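Local coordinates for protein acyl-ACP thioesterase (Bacteroides thetaiotaomicron, PDB 2ESS) that probably hydrolyses fatty acyl-ACP thioesters in fatty acid biosynthesis and binds calcium, at residues T83-E86 and F92-R95. Numbering follows the deposited sequence.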
loop_
_atom_site.group_PDB
_atom_site.type_symbol
_atom_site.label_atom_id
_atom_site.label_comp_id
_atom_site.label_asym_id
_atom_site.label_seq_id
_atom_site.Cartn_x
_atom_site.Cartn_y
_atom_site.Cartn_z
ATOM N N THR A 83 -11.004 -11.489 13.750
ATOM C CA THR A 83 -9.797 -11.841 14.473
ATOM C C THR A 83 -10.107 -12.028 15.955
ATOM O O THR A 83 -11.039 -11.429 16.508
ATOM C CB THR A 83 -8.704 -10.765 14.254
ATOM O OG1 THR A 83 -7.499 -11.224 14.854
ATOM C CG2 THR A 83 -9.141 -9.391 14.802
ATOM N N TRP A 84 -9.306 -12.871 16.588
ATOM C CA TRP A 84 -9.501 -13.239 17.963
ATOM C C TRP A 84 -8.204 -13.864 18.466
ATOM O O TRP A 84 -7.377 -14.333 17.673
ATOM C CB TRP A 84 -10.670 -14.243 18.099
ATOM C CG TRP A 84 -10.444 -15.534 17.405
ATOM C CD1 TRP A 84 -9.885 -16.662 17.928
ATOM C CD2 TRP A 84 -10.748 -15.828 16.042
ATOM N NE1 TRP A 84 -9.816 -17.637 16.969
ATOM C CE2 TRP A 84 -10.346 -17.147 15.800
ATOM C CE3 TRP A 84 -11.314 -15.089 14.994
ATOM C CZ2 TRP A 84 -10.513 -17.758 14.571
ATOM C CZ3 TRP A 84 -11.473 -15.686 13.780
ATOM C CH2 TRP A 84 -11.072 -17.013 13.571
ATOM N N VAL A 85 -8.047 -13.842 19.776
ATOM C CA VAL A 85 -6.957 -14.491 20.477
ATOM C C VAL A 85 -7.307 -15.918 20.766
ATOM O O VAL A 85 -8.296 -16.188 21.423
ATOM C CB VAL A 85 -6.629 -13.757 21.812
ATOM C CG1 VAL A 85 -5.511 -14.472 22.606
ATOM C CG2 VAL A 85 -6.223 -12.320 21.528
ATOM N N GLU A 86 -6.490 -16.846 20.264
ATOM C CA GLU A 86 -6.706 -18.271 20.499
ATOM C C GLU A 86 -6.019 -18.759 21.759
ATOM O O GLU A 86 -6.600 -19.518 22.526
ATOM C CB GLU A 86 -6.229 -19.096 19.306
ATOM C CG GLU A 86 -6.353 -20.564 19.553
ATOM C CD GLU A 86 -5.907 -21.385 18.360
ATOM O OE1 GLU A 86 -4.725 -21.235 17.943
ATOM O OE2 GLU A 86 -6.742 -22.178 17.871
ATOM N N PHE A 92 4.511 -16.608 24.029
ATOM C CA PHE A 92 3.875 -16.190 22.780
ATOM C C PHE A 92 2.363 -16.113 22.887
ATOM O O PHE A 92 1.760 -16.829 23.683
ATOM C CB PHE A 92 4.164 -17.195 21.658
ATOM C CG PHE A 92 5.609 -17.360 21.336
ATOM C CD1 PHE A 92 6.237 -16.505 20.431
ATOM C CD2 PHE A 92 6.345 -18.380 21.942
ATOM C CE1 PHE A 92 7.580 -16.684 20.134
ATOM C CE2 PHE A 92 7.685 -18.561 21.649
ATOM C CZ PHE A 92 8.304 -17.707 20.760
ATOM N N THR A 93 1.763 -15.284 22.034
ATOM C CA THR A 93 0.320 -15.239 21.860
ATOM C C THR A 93 -0.026 -15.620 20.439
ATOM O O THR A 93 0.627 -15.152 19.510
ATOM C CB THR A 93 -0.228 -13.837 22.165
ATOM O OG1 THR A 93 -0.020 -13.597 23.549
ATOM C CG2 THR A 93 -1.712 -13.733 21.870
ATOM N N ASP A 94 -1.009 -16.504 20.305
ATOM C CA ASP A 94 -1.514 -16.941 19.002
ATOM C C ASP A 94 -2.805 -16.168 18.712
ATOM O O ASP A 94 -3.777 -16.283 19.443
ATOM C CB ASP A 94 -1.769 -18.447 19.002
ATOM C CG ASP A 94 -0.484 -19.267 19.174
ATOM O OD1 ASP A 94 0.655 -18.741 18.986
ATOM O OD2 ASP A 94 -0.625 -20.448 19.548
ATOM N N ARG A 95 -2.778 -15.367 17.661
ATOM C CA ARG A 95 -3.914 -14.624 17.182
ATOM C C ARG A 95 -4.323 -15.167 15.806
ATOM O O ARG A 95 -3.489 -15.285 14.900
ATOM C CB ARG A 95 -3.585 -13.162 17.021
ATOM C CG ARG A 95 -4.669 -12.439 16.222
ATOM C CD ARG A 95 -4.542 -10.966 16.196
ATOM N NE ARG A 95 -4.723 -10.256 17.470
ATOM C CZ ARG A 95 -5.870 -9.971 18.057
ATOM N NH1 ARG A 95 -7.016 -10.462 17.618
ATOM N NH2 ARG A 95 -5.858 -9.258 19.175
#
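Arg95 sends CG out anti to its backbone N (chi1 167°), and a bend at chi3 of -66° then turns the guanidinium back over strand 83-86. Thr83 has OG1 anti to its own N (chi1 -174°), which brings the hydroxyl up to that group. Arg95 NH1 donates to Thr83 OG1 at 2.9 Å, with the oxygen lying somewhat out of the guanidinium plane. The same oxygen also hydrogen-bonds to the carbonyl of Asn96. Val85 CG2 lies over the rim of one guanidinium face, 3.9 Å from Arg95 NH2. The other methyl, Val85 CG1, packs on Thr93 CG2 at 3.9 Å. These segments belong to the beta hairpin of strands 78-88 and 92-100, in the N-terminal hotdog domain of the thioesterase. Val85 and Arg95 form an antiparallel non-hydrogen-bonded pair, with both side chains on the face covered by helix 28-45. Next to this pair, Glu86 N donates to Asp94 O at 2.9 Å. From that helix His42 ND1 accepts a hydrogen bond from Arg95 NH2, and O2 of a bound methylpentanediol, probably a crystallisation additive, is hydrogen-bonded to Arg95 NE. A leucine in place of Arg95 would probably leave Thr83 OG1 and His42 without this donor. Glu86 and Asp94 are both partly exposed, and Glu86 OE1 comes to 4.5 Å from Asp94 OD2. A salt bridge from Glu86 OE1 to Arg111 probably offsets the like charges.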